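PDB 1ZEJ: 3-hydroxyacyl-CoA dehydrogenase from Archaeoglobus fulgidus, which is probably an NAD-dependent dehydrogenase of the 3-hydroxyacyl-CoA dehydrogenase family, possibly acting on L-gulonate. Local coordinates for residues L221-L234 and K244-K256. Residues are numbered along the deposited sequence; the frame is centred on the assembly and turned at random.
Sequences LDYIGLDVAYYASL and KFKPPEWLQEKIK
Helix 226-234 packs against helix 249-256, the short axes 9.7 Å apart at closest approach and 132° between their directions, and the CA atoms of Asp227 and Ile255 lie 6.0 Å apart. This is an oblique helix-helix packing in the all-helical C-terminal domain, away from the NAD-binding Rossmann domain, with the Pro247-Pro248 segment leading into helix 249-256. Gly225, with positive phi, follows helix 197-224 and takes the N-cap position of the next helix.

Tyr230 is central. Its CG stands anti to the backbone N (chi1 -168°), which swings the ring across to the second helix. Pro247 CB lies over one ring face, 3.4 Å from Tyr230 CE1. Leu251 CD2 meets the ring edge in its plane, 3.4 Å from Tyr230 CD1, and Pro248 O also sits at that edge. Ile255 CD1 packs on Tyr230 CB at 3.3 Å. With an alanine in place of Tyr230, Pro247 CB and Leu251 CD2 would probably lose the ring they pack on, and a gap would open between them.

Leu226 continues the apolar seam. Its CG is 3.6 Å from Leu251 CD1, and its CD2 rests on the aliphatic start of Lys254, 3.7 Å from CB. The Lys254 amine turns elsewhere, to Gly267 O and a salt bridge with Glu259. Leu221 CD2, from the end of helix 197-224, touches the edge of the Trp250 indole at CH2. Trp250 and Pro248 also pack on Ser188 of the second subunit, so this corner borders the dimer interface.

Beyond Tyr230, Ser233 OG in one of its two conformers lies near Pro247 CB and donates to Tyr230 O, which also takes the helix bond from Leu234 N. Leu234 CD1 reaches Pro247 CG at 3.8 Å.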
loop_
_atom_site.group_PDB
_atom_site.type_symbol
_atom_site.label_atom_id
_atom_site.label_comp_id
_atom_site.label_asym_id
_atom_site.label_seq_id
_atom_site.Cartn_x
_atom_site.Cartn_y
_atom_site.Cartn_z
ATOM N N LEU A 221 10.463 1.057 -6.476
ATOM C CA LEU A 221 11.800 0.482 -6.330
ATOM C C LEU A 221 12.759 0.992 -7.372
ATOM O O LEU A 221 13.897 1.351 -7.028
ATOM C CB LEU A 221 11.728 -1.060 -6.297
ATOM C CG LEU A 221 12.870 -1.864 -5.688
ATOM C CD1 LEU A 221 13.154 -1.456 -4.222
ATOM C CD2 LEU A 221 12.429 -3.298 -5.763
ATOM N N ASP A 222 12.305 1.130 -8.624
ATOM C CA ASP A 222 13.145 1.665 -9.707
ATOM C C ASP A 222 13.676 3.075 -9.411
ATOM O O ASP A 222 14.778 3.418 -9.786
ATOM C CB ASP A 222 12.384 1.687 -11.051
ATOM C CG ASP A 222 12.362 0.317 -11.748
ATOM O OD1 ASP A 222 13.233 -0.530 -11.440
ATOM O OD2 ASP A 222 11.496 0.102 -12.625
ATOM N N TYR A 223 12.840 3.891 -8.795
ATOM C CA TYR A 223 13.198 5.245 -8.396
ATOM C C TYR A 223 14.099 5.251 -7.171
ATOM O O TYR A 223 15.005 6.076 -7.085
ATOM C CB TYR A 223 11.938 6.015 -8.047
ATOM C CG TYR A 223 11.185 6.451 -9.234
ATOM C CD1 TYR A 223 11.560 7.587 -9.920
ATOM C CD2 TYR A 223 10.139 5.707 -9.724
ATOM C CE1 TYR A 223 10.874 8.006 -11.017
ATOM C CE2 TYR A 223 9.465 6.113 -10.839
ATOM C CZ TYR A 223 9.866 7.299 -11.464
ATOM O OH TYR A 223 9.209 7.701 -12.575
ATOM N N ILE A 224 13.822 4.373 -6.209
ATOM C CA ILE A 224 14.718 4.143 -5.070
ATOM C C ILE A 224 16.096 3.758 -5.606
ATOM O O ILE A 224 17.113 4.312 -5.178
ATOM C CB ILE A 224 14.156 3.057 -4.098
ATOM C CG1 ILE A 224 13.091 3.683 -3.182
ATOM C CG2 ILE A 224 15.255 2.415 -3.221
ATOM C CD1 ILE A 224 12.144 2.669 -2.601
ATOM N N GLY A 225 16.118 2.824 -6.569
ATOM C CA GLY A 225 17.356 2.278 -7.091
ATOM C C GLY A 225 17.443 0.841 -6.644
ATOM O O GLY A 225 17.351 0.553 -5.452
ATOM N N LEU A 226 17.528 -0.075 -7.610
ATOM C CA LEU A 226 17.566 -1.495 -7.304
ATOM C C LEU A 226 18.846 -1.861 -6.563
ATOM O O LEU A 226 18.790 -2.686 -5.671
ATOM C CB LEU A 226 17.438 -2.336 -8.575
ATOM C CG LEU A 226 16.033 -2.734 -9.000
ATOM C CD1 LEU A 226 15.071 -1.569 -9.040
ATOM C CD2 LEU A 226 16.089 -3.491 -10.353
ATOM N N ASP A 227 19.987 -1.279 -6.977
ATOM C CA ASP A 227 21.254 -1.412 -6.243
ATOM C C ASP A 227 21.136 -0.902 -4.780
ATOM O O ASP A 227 21.547 -1.583 -3.824
ATOM C CB ASP A 227 22.399 -0.727 -7.008
ATOM C CG ASP A 227 22.099 0.733 -7.375
ATOM O OD1 ASP A 227 20.939 1.200 -7.314
ATOM O OD2 ASP A 227 23.044 1.429 -7.709
ATOM N N VAL A 228 20.545 0.283 -4.622
ATOM C CA VAL A 228 20.320 0.866 -3.314
ATOM C C VAL A 228 19.495 -0.089 -2.465
ATOM O O VAL A 228 19.860 -0.394 -1.326
ATOM C CB VAL A 228 19.608 2.244 -3.428
ATOM C CG1 VAL A 228 19.067 2.682 -2.087
ATOM C CG2 VAL A 228 20.577 3.269 -3.975
ATOM N N ALA A 229 18.405 -0.589 -3.040
ATOM C CA ALA A 229 17.508 -1.481 -2.328
ATOM C C ALA A 229 18.155 -2.800 -1.946
ATOM O O ALA A 229 17.959 -3.280 -0.841
ATOM C CB ALA A 229 16.234 -1.721 -3.142
ATOM N N TYR A 230 18.943 -3.382 -2.838
ATOM C CA TYR A 230 19.577 -4.645 -2.539
ATOM C C TYR A 230 20.573 -4.538 -1.375
ATOM O O TYR A 230 20.553 -5.359 -0.468
ATOM C CB TYR A 230 20.319 -5.181 -3.756
ATOM C CG TYR A 230 20.739 -6.622 -3.582
ATOM C CD1 TYR A 230 19.827 -7.655 -3.794
ATOM C CD2 TYR A 230 22.031 -6.957 -3.202
ATOM C CE1 TYR A 230 20.176 -8.975 -3.622
ATOM C CE2 TYR A 230 22.393 -8.288 -3.028
ATOM C CZ TYR A 230 21.447 -9.289 -3.240
ATOM O OH TYR A 230 21.766 -10.624 -3.096
ATOM N N TYR A 231 21.455 -3.548 -1.437
ATOM C CA TYR A 231 22.418 -3.305 -0.360
ATOM C C TYR A 231 21.725 -2.793 0.912
ATOM O O TYR A 231 22.147 -3.123 1.991
ATOM C CB TYR A 231 23.521 -2.344 -0.826
ATOM C CG TYR A 231 24.348 -2.902 -1.958
ATOM C CD1 TYR A 231 25.121 -4.055 -1.783
ATOM C CD2 TYR A 231 24.363 -2.282 -3.210
ATOM C CE1 TYR A 231 25.867 -4.576 -2.822
ATOM C CE2 TYR A 231 25.103 -2.791 -4.254
ATOM C CZ TYR A 231 25.855 -3.938 -4.068
ATOM O OH TYR A 231 26.610 -4.432 -5.115
ATOM N N ALA A 232 20.657 -2.024 0.795
ATOM C CA ALA A 232 19.945 -1.549 1.994
ATOM C C ALA A 232 19.220 -2.704 2.661
ATOM O O ALA A 232 19.383 -2.926 3.851
ATOM C CB ALA A 232 18.979 -0.428 1.672
ATOM N N SER A 233 18.469 -3.484 1.901
ATOM C CA SER A 233 17.825 -4.681 2.474
ATOM C C SER A 233 18.830 -5.657 3.056
ATOM O O SER A 233 18.643 -6.134 4.185
ATOM C CB SER A 233 17.005 -5.412 1.402
ATOM O OG SER A 233 17.863 -6.135 0.526
ATOM N N LEU A 234 19.913 -5.917 2.320
ATOM C CA LEU A 234 21.029 -6.756 2.813
ATOM C C LEU A 234 21.604 -6.283 4.178
ATOM O O LEU A 234 21.914 -7.096 5.075
ATOM C CB LEU A 234 22.153 -6.759 1.769
ATOM C CG LEU A 234 23.373 -7.619 2.090
ATOM C CD1 LEU A 234 23.016 -9.090 2.011
ATOM C CD2 LEU A 234 24.536 -7.309 1.163
ATOM N N LYS A 244 11.779 -10.868 6.145
ATOM C CA LYS A 244 11.293 -9.855 5.154
ATOM C C LYS A 244 12.410 -8.957 4.591
ATOM O O LYS A 244 12.248 -8.362 3.534
ATOM C CB LYS A 244 10.190 -8.955 5.735
ATOM C CG LYS A 244 10.653 -7.946 6.819
ATOM C CD LYS A 244 9.509 -7.008 7.225
ATOM C CE LYS A 244 9.765 -6.337 8.526
ATOM N NZ LYS A 244 9.626 -7.340 9.635
ATOM N N PHE A 245 13.532 -8.845 5.304
ATOM C CA PHE A 245 14.662 -8.079 4.788
ATOM C C PHE A 245 15.533 -8.889 3.827
ATOM O O PHE A 245 16.410 -8.323 3.161
ATOM C CB PHE A 245 15.521 -7.524 5.940
ATOM C CG PHE A 245 14.811 -6.511 6.798
ATOM C CD1 PHE A 245 14.108 -5.432 6.221
ATOM C CD2 PHE A 245 14.891 -6.591 8.188
ATOM C CE1 PHE A 245 13.454 -4.475 7.023
ATOM C CE2 PHE A 245 14.228 -5.663 8.995
ATOM C CZ PHE A 245 13.514 -4.596 8.416
ATOM N N LYS A 246 15.317 -10.203 3.753
ATOM C CA LYS A 246 16.233 -11.063 2.980
ATOM C C LYS A 246 16.225 -10.622 1.494
ATOM O O LYS A 246 15.163 -10.567 0.861
ATOM C CB LYS A 246 15.858 -12.546 3.123
ATOM C CG LYS A 246 16.968 -13.525 2.734
ATOM C CD LYS A 246 16.440 -14.959 2.587
ATOM C CE LYS A 246 16.413 -15.741 3.921
ATOM N NZ LYS A 246 15.775 -17.102 3.766
ATOM N N PRO A 247 17.412 -10.288 0.945
ATOM C CA PRO A 247 17.546 -9.746 -0.426
ATOM C C PRO A 247 17.223 -10.755 -1.556
ATOM O O PRO A 247 17.894 -11.785 -1.668
ATOM C CB PRO A 247 19.027 -9.338 -0.495
ATOM C CG PRO A 247 19.699 -10.209 0.492
ATOM C CD PRO A 247 18.724 -10.402 1.615
ATOM N N PRO A 248 16.225 -10.437 -2.409
ATOM C CA PRO A 248 15.752 -11.380 -3.419
ATOM C C PRO A 248 16.756 -11.662 -4.523
ATOM O O PRO A 248 17.495 -10.777 -4.937
ATOM C CB PRO A 248 14.515 -10.686 -3.984
ATOM C CG PRO A 248 14.695 -9.271 -3.724
ATOM C CD PRO A 248 15.488 -9.158 -2.473
ATOM N N GLU A 249 16.755 -12.902 -4.984
ATOM C CA GLU A 249 17.558 -13.354 -6.116
ATOM C C GLU A 249 17.310 -12.611 -7.441
ATOM O O GLU A 249 18.260 -12.311 -8.169
ATOM C CB GLU A 249 17.295 -14.847 -6.333
ATOM C CG GLU A 249 18.071 -15.474 -7.481
ATOM C CD GLU A 249 17.721 -16.930 -7.678
ATOM O OE1 GLU A 249 16.525 -17.224 -7.898
ATOM O OE2 GLU A 249 18.648 -17.785 -7.628
ATOM N N TRP A 250 16.045 -12.333 -7.758
ATOM C CA TRP A 250 15.697 -11.617 -9.002
ATOM C C TRP A 250 16.399 -10.255 -9.053
ATOM O O TRP A 250 16.771 -9.774 -10.120
ATOM C CB TRP A 250 14.164 -11.462 -9.180
ATOM C CG TRP A 250 13.451 -10.558 -8.224
ATOM C CD1 TRP A 250 12.698 -10.942 -7.158
ATOM C CD2 TRP A 250 13.372 -9.117 -8.268
ATOM N NE1 TRP A 250 12.171 -9.843 -6.523
ATOM C CE2 TRP A 250 12.565 -8.710 -7.173
ATOM C CE3 TRP A 250 13.924 -8.130 -9.105
ATOM C CZ2 TRP A 250 12.297 -7.376 -6.891
ATOM C CZ3 TRP A 250 13.667 -6.788 -8.816
ATOM C CH2 TRP A 250 12.843 -6.425 -7.718
ATOM N N LEU A 251 16.575 -9.665 -7.880
ATOM C CA LEU A 251 17.186 -8.357 -7.741
ATOM C C LEU A 251 18.667 -8.421 -8.070
ATOM O O LEU A 251 19.221 -7.499 -8.662
ATOM C CB LEU A 251 16.983 -7.858 -6.310
ATOM C CG LEU A 251 17.138 -6.374 -5.995
ATOM C CD1 LEU A 251 16.196 -5.550 -6.820
ATOM C CD2 LEU A 251 16.853 -6.095 -4.505
ATOM N N GLN A 252 19.304 -9.525 -7.705
ATOM C CA GLN A 252 20.745 -9.650 -7.907
ATOM C C GLN A 252 21.118 -9.816 -9.384
ATOM O O GLN A 252 22.138 -9.297 -9.825
ATOM C CB GLN A 252 21.333 -10.733 -6.993
ATOM C CG GLN A 252 21.407 -12.149 -7.548
ATOM C CD GLN A 252 21.644 -13.188 -6.444
ATOM O OE1 GLN A 252 21.127 -13.048 -5.318
ATOM N NE2 GLN A 252 22.425 -14.222 -6.757
ATOM N N GLU A 253 20.254 -10.481 -10.156
ATOM C CA GLU A 253 20.448 -10.598 -11.599
ATOM C C GLU A 253 20.363 -9.226 -12.275
ATOM O O GLU A 253 21.105 -8.938 -13.208
ATOM C CB GLU A 253 19.407 -11.551 -12.215
ATOM N N LYS A 254 19.435 -8.399 -11.815
ATOM C CA LYS A 254 19.297 -7.021 -12.306
ATOM C C LYS A 254 20.548 -6.170 -12.089
ATOM O O LYS A 254 20.978 -5.422 -12.977
ATOM C CB LYS A 254 18.090 -6.345 -11.625
ATOM C CG LYS A 254 16.725 -6.873 -12.073
ATOM C CD LYS A 254 16.431 -6.476 -13.496
ATOM C CE LYS A 254 14.938 -6.510 -13.814
ATOM N NZ LYS A 254 14.763 -6.148 -15.273
ATOM N N ILE A 255 21.144 -6.291 -10.912
ATOM C CA ILE A 255 22.321 -5.464 -10.568
ATOM C C ILE A 255 23.557 -5.919 -11.333
ATOM O O ILE A 255 24.386 -5.098 -11.725
ATOM C CB ILE A 255 22.592 -5.457 -9.055
ATOM C CG1 ILE A 255 21.424 -4.790 -8.333
ATOM C CG2 ILE A 255 23.921 -4.730 -8.720
ATOM C CD1 ILE A 255 21.274 -5.260 -6.932
ATOM N N LYS A 256 23.675 -7.222 -11.549
ATOM C CA LYS A 256 24.736 -7.750 -12.410
ATOM C C LYS A 256 24.597 -7.269 -13.860
ATOM O O LYS A 256 25.590 -7.074 -14.533
ATOM C CB LYS A 256 24.763 -9.274 -12.351
ATOM C CG LYS A 256 25.277 -9.828 -11.027
ATOM C CD LYS A 256 24.820 -11.275 -10.824
#